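Local atomic coordinates of similar to sp|P32453 Saccharomyces cerevisiae YNL315c ATP11 (Candida glabrata CBS 138, PDB entry 2P4F), a protein that probably acts as a mitochondrial chaperone of the ATP11 family, binding unfolded protein, consistent with a part in assembling the F1 portion of ATP synthase. Residues I217-D222 with D228-N233; A268-Q273 with I287-Q292. All blocks are in the same frame, centred on the assembly; numbering follows the deposited sequence.

Interaction 1: residues I217-D222 with D228-N233; sequences IQFHLD and DMVLMN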
# COMPACT_ATOMS: atom_id res chain seq x y z
N ILE A 217 0.91 -3.33 -5.02
CA ILE A 217 1.80 -3.58 -3.89
C ILE A 217 1.32 -4.83 -3.19
O ILE A 217 0.13 -4.97 -2.93
CB ILE A 217 1.83 -2.37 -2.94
CG1 ILE A 217 2.17 -1.06 -3.70
CG2 ILE A 217 2.77 -2.65 -1.81
CD1 ILE A 217 1.89 0.19 -2.98
N GLN A 218 2.29 -5.73 -2.86
CA GLN A 218 1.98 -6.89 -2.05
C GLN A 218 2.65 -6.71 -0.68
O GLN A 218 3.84 -6.29 -0.65
CB GLN A 218 2.50 -8.21 -2.63
CG GLN A 218 1.93 -8.57 -4.02
CD GLN A 218 2.30 -10.04 -4.28
OE1 GLN A 218 3.52 -10.27 -4.54
NE2 GLN A 218 1.35 -10.97 -4.18
N PHE A 219 1.88 -7.06 0.37
CA PHE A 219 2.44 -7.18 1.71
C PHE A 219 2.33 -8.62 2.13
O PHE A 219 1.23 -9.16 2.12
CB PHE A 219 1.66 -6.29 2.68
CG PHE A 219 1.80 -4.81 2.40
CD1 PHE A 219 2.81 -4.04 2.97
CD2 PHE A 219 0.88 -4.18 1.56
CE1 PHE A 219 2.96 -2.67 2.74
CE2 PHE A 219 1.02 -2.82 1.30
CZ PHE A 219 2.02 -2.07 1.91
N HIS A 220 3.48 -9.21 2.46
CA HIS A 220 3.50 -10.63 2.83
C HIS A 220 3.62 -10.75 4.33
O HIS A 220 4.56 -10.18 4.89
CB HIS A 220 4.73 -11.31 2.19
CG HIS A 220 4.60 -11.19 0.70
ND1 HIS A 220 3.76 -11.99 -0.04
CD2 HIS A 220 5.24 -10.33 -0.15
CE1 HIS A 220 3.88 -11.64 -1.31
NE2 HIS A 220 4.77 -10.61 -1.42
N LEU A 221 2.72 -11.45 4.98
CA LEU A 221 2.66 -11.52 6.44
C LEU A 221 3.17 -12.83 7.01
O LEU A 221 3.05 -13.11 8.19
CB LEU A 221 1.18 -11.35 6.88
CG LEU A 221 0.44 -10.14 6.29
CD1 LEU A 221 -0.93 -10.10 6.95
CD2 LEU A 221 1.21 -8.85 6.42
N ASP A 222 3.74 -13.70 6.17
CA ASP A 222 4.15 -15.04 6.51
C ASP A 222 5.15 -15.04 7.67
O ASP A 222 5.20 -16.07 8.39
CB ASP A 222 4.79 -15.72 5.28
CG ASP A 222 3.89 -15.63 4.06
OD1 ASP A 222 3.51 -16.75 3.56
OD2 ASP A 222 3.60 -14.52 3.51
N ASP A 228 8.03 -10.83 13.43
CA ASP A 228 7.48 -9.49 13.52
C ASP A 228 7.84 -8.60 12.32
O ASP A 228 8.05 -7.39 12.45
CB ASP A 228 7.92 -8.83 14.83
CG ASP A 228 7.08 -7.61 15.14
OD1 ASP A 228 5.88 -7.49 14.79
OD2 ASP A 228 7.67 -6.68 15.76
N MET A 229 7.88 -9.20 11.14
CA MET A 229 8.25 -8.57 9.90
C MET A 229 7.23 -8.74 8.80
O MET A 229 6.68 -9.84 8.71
CB MET A 229 9.53 -9.26 9.34
CG MET A 229 10.82 -9.06 10.07
SD MET A 229 12.01 -10.16 9.22
CE MET A 229 12.54 -9.04 7.92
N VAL A 230 7.01 -7.69 8.03
CA VAL A 230 6.17 -7.75 6.82
C VAL A 230 7.04 -7.42 5.64
O VAL A 230 7.77 -6.39 5.71
CB VAL A 230 4.97 -6.76 6.93
CG1 VAL A 230 4.21 -6.67 5.63
CG2 VAL A 230 4.11 -7.22 8.10
N LEU A 231 7.04 -8.21 4.60
CA LEU A 231 7.88 -7.95 3.41
C LEU A 231 6.98 -7.35 2.35
O LEU A 231 5.90 -7.91 2.05
CB LEU A 231 8.50 -9.27 2.93
CG LEU A 231 9.53 -9.86 3.93
CD1 LEU A 231 10.19 -11.03 3.18
CD2 LEU A 231 10.53 -8.87 4.40
N MET A 232 7.41 -6.21 1.76
CA MET A 232 6.59 -5.54 0.74
C MET A 232 7.26 -5.52 -0.60
O MET A 232 8.49 -5.27 -0.60
CB MET A 232 6.34 -4.09 1.20
CG MET A 232 5.40 -3.36 0.24
SD MET A 232 5.44 -1.55 0.56
CE MET A 232 6.88 -1.14 -0.42
N ASN A 233 6.56 -5.84 -1.66
CA ASN A 233 7.10 -5.68 -3.00
C ASN A 233 6.02 -4.98 -3.83
O ASN A 233 4.86 -5.38 -3.78
CB ASN A 233 7.54 -6.98 -3.68
CG ASN A 233 6.43 -8.01 -3.74
OD1 ASN A 233 6.09 -8.57 -2.70
ND2 ASN A 233 5.82 -8.37 -4.86
O HOH W 1 6.27 -11.52 6.61

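Interaction 2: residues A268-Q273 with I287-Q292; sequences AKERIQ and INKLIQ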
# COMPACT_ATOMS: atom_id res chain seq x y z
N ALA A 268 -3.74 13.94 12.15
CA ALA A 268 -3.80 12.51 11.89
C ALA A 268 -5.24 12.02 12.09
O ALA A 268 -5.78 11.21 11.33
CB ALA A 268 -2.83 11.77 12.80
N LYS A 269 -5.88 12.50 13.16
CA LYS A 269 -7.29 12.12 13.40
C LYS A 269 -8.19 12.63 12.27
O LYS A 269 -9.15 11.94 11.90
CB LYS A 269 -7.79 12.59 14.77
CG LYS A 269 -7.00 12.01 15.93
CD LYS A 269 -7.54 12.53 17.28
CE LYS A 269 -6.43 12.72 18.29
NZ LYS A 269 -6.86 13.74 19.30
N GLU A 270 -7.86 13.81 11.72
CA GLU A 270 -8.67 14.33 10.62
C GLU A 270 -8.52 13.44 9.39
O GLU A 270 -9.49 13.16 8.67
CB GLU A 270 -8.27 15.72 10.21
CG GLU A 270 -8.68 16.82 11.15
CD GLU A 270 -8.22 18.15 10.53
OE1 GLU A 270 -7.19 18.70 10.98
OE2 GLU A 270 -8.94 18.58 9.60
N ARG A 271 -7.29 12.98 9.17
CA ARG A 271 -7.09 12.05 8.04
C ARG A 271 -7.85 10.75 8.22
O ARG A 271 -8.51 10.25 7.26
CB ARG A 271 -5.60 11.74 7.87
CG ARG A 271 -4.82 12.94 7.33
CD ARG A 271 -3.45 12.50 6.77
NE ARG A 271 -2.80 13.71 6.26
CZ ARG A 271 -1.87 14.41 6.92
NH1 ARG A 271 -1.44 14.01 8.12
NH2 ARG A 271 -1.34 15.53 6.40
N ILE A 272 -7.79 10.16 9.41
CA ILE A 272 -8.49 8.90 9.63
C ILE A 272 -9.98 9.13 9.50
O ILE A 272 -10.71 8.31 8.92
CB ILE A 272 -8.10 8.32 10.99
CG1 ILE A 272 -6.66 7.82 10.97
CG2 ILE A 272 -9.10 7.25 11.42
CD1 ILE A 272 -6.01 7.63 12.31
N GLN A 273 -10.49 10.24 10.02
CA GLN A 273 -11.94 10.49 9.95
C GLN A 273 -12.38 10.64 8.49
O GLN A 273 -13.47 10.22 8.10
CB GLN A 273 -12.28 11.78 10.73
CG GLN A 273 -13.80 12.03 10.77
CD GLN A 273 -14.51 10.99 11.61
OE1 GLN A 273 -14.15 10.74 12.77
NE2 GLN A 273 -15.53 10.32 11.06
N ILE A 287 -13.97 16.40 -1.19
CA ILE A 287 -12.75 16.25 -1.98
C ILE A 287 -11.70 17.32 -1.72
O ILE A 287 -10.49 17.12 -1.75
CB ILE A 287 -13.09 16.34 -3.48
CG1 ILE A 287 -13.58 14.98 -3.95
CG2 ILE A 287 -11.90 16.80 -4.30
CD1 ILE A 287 -12.40 14.00 -4.05
N ASN A 288 -12.27 18.51 -1.48
CA ASN A 288 -11.38 19.62 -1.13
C ASN A 288 -10.62 19.34 0.14
O ASN A 288 -9.41 19.63 0.16
CB ASN A 288 -12.23 20.89 -1.05
CG ASN A 288 -12.77 21.01 -2.49
OD1 ASN A 288 -12.03 21.62 -3.27
ND2 ASN A 288 -13.95 20.42 -2.77
N LYS A 289 -11.27 18.78 1.16
CA LYS A 289 -10.51 18.52 2.39
C LYS A 289 -9.50 17.41 2.16
O LYS A 289 -8.38 17.42 2.65
CB LYS A 289 -11.47 18.13 3.49
CG LYS A 289 -10.83 17.73 4.80
CD LYS A 289 -10.39 18.94 5.60
CE LYS A 289 -9.74 18.55 6.92
NZ LYS A 289 -10.71 18.04 7.93
N LEU A 290 -9.90 16.41 1.38
CA LEU A 290 -8.98 15.34 1.00
C LEU A 290 -7.69 15.88 0.40
O LEU A 290 -6.55 15.55 0.73
CB LEU A 290 -9.59 14.41 -0.08
CG LEU A 290 -8.55 13.45 -0.74
CD1 LEU A 290 -8.11 12.44 0.32
CD2 LEU A 290 -9.13 12.83 -1.98
N ILE A 291 -7.88 16.78 -0.55
CA ILE A 291 -6.71 17.36 -1.23
C ILE A 291 -5.88 18.20 -0.27
O ILE A 291 -4.65 18.14 -0.25
CB ILE A 291 -7.16 18.19 -2.45
CG1 ILE A 291 -7.72 17.27 -3.53
CG2 ILE A 291 -5.99 19.04 -2.90
CD1 ILE A 291 -8.41 17.94 -4.70
N GLN A 292 -6.54 18.96 0.59
CA GLN A 292 -5.77 19.72 1.59
C GLN A 292 -4.98 18.82 2.53
O GLN A 292 -3.81 19.07 2.87
CB GLN A 292 -6.75 20.59 2.37
CG GLN A 292 -6.17 21.39 3.52
CD GLN A 292 -6.40 20.75 4.89
OE1 GLN A 292 -6.27 21.35 5.95
NE2 GLN A 292 -6.76 19.47 4.85

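Interaction 1: residues I217-D222 with D228-N233
Asn233 holds its CG between its own backbone N and carbonyl carbon (chi1 55°), a turn that leans the amide across to the opposite strand, where Gln218 and His220 each have CG beside the backbone N. One amide thereby serves two partners. His220 NE2 donates to Asn233 OD1 at 2.7 Å, a noticeably bent bond, with ring and amide only 5° from coplanar. Asn233 ND2 donates almost straight to a lone pair of Gln218 OE1 at 3.0 Å, yet the two amide planes stand 86° apart. Tyr105 OH also bonds Gln218 OE1, while Lys100 O and the ring nitrogen NE2 of His195 bond Gln218 NE2, so this buried polar row reaches both the segment near helix 102-105 and the next strand, 193-200.

The other face is apolar. Met232 lays CG over the Phe219 ring, 4.0 Å from its centroid, as a CH-pi contact, and its sulfur sits obliquely to the same ring, a Met-aromatic contact. Met232 CG is also pressed tightly against Ile217 CG2 at 3.4 Å. Farther along, Leu221 CD2 lies alongside Val230 CG2 at 3.7 Å, and helix 140-153 packs here through Phe144 and Tyr148.

Backbone bonds join the hydrogen-bonded pairs Gln218–Asn233 and His220–Leu231; Phe219–Met232 is the non-hydrogen-bonded pair between them. Toward the connection between the strands, a water donates to both His220 O and Met229 O. This is the ladder of an antiparallel beta hairpin, its connection containing the short helix 224-227, set inside the six-stranded sheet of the half-barrel fold.

Interaction 2: residues A268-Q273 with I287-Q292
Lys289 NZ donates to Glu270 OE2 in a salt bridge, modelled at a very short 2.5 Å. The exact length is doubtful, because the place of OE2 is not secure; the separation of Lys289 NZ from Glu270 CD, 3.6 Å, still places the ammonium group close to the carboxylate. Both side chains set out toward the opposite helix and meet at about a right angle. Glu270 runs extended beyond CG, whereas Lys289 starts with CG opposite the backbone N (chi1 176°) and then bends twice, at chi2 and at chi4, before presenting its ammonium group.

This is the one residue pair that touches, and just 91 Å² is buried in all: a surface ion pair spanning two helices rather than a packed interface. Beside it, Gln292 NE2 makes a weak bond back to Lys289 O within its own helix.

Other bonds place the two helices. Arg271, next to Glu270, bonds the backbone carbonyls of Leu293 and Glu298, linking helix 266-280 to helix 287-295 and to the C-terminal tail. In helix 287-295, Lys289 N bonds Asp286 OD2, and the buried Leu290 packs on Phe157 and Val158, seating that helix against the outermost strand 156-162.

How the interactions relate
The two contacts lie on opposite sides of the chain's centre, their own centres 27 Å apart and their nearest atoms about 16 Å apart, without touching. They follow one another along the chain: interaction 1 closes before helix 244-257 begins, and interaction 2 comes after it, between the last two helices. Interaction 1 joins adjacent strands inside the antiparallel sheet, near the edge formed by strand 133-139. Interaction 2 bridges helices near the other edge, strand 156-162, with strands 193-200 and 179-190 lying between. One is a buried contact within the sheet, the other a surface contact between two helices of the same single-chain fold.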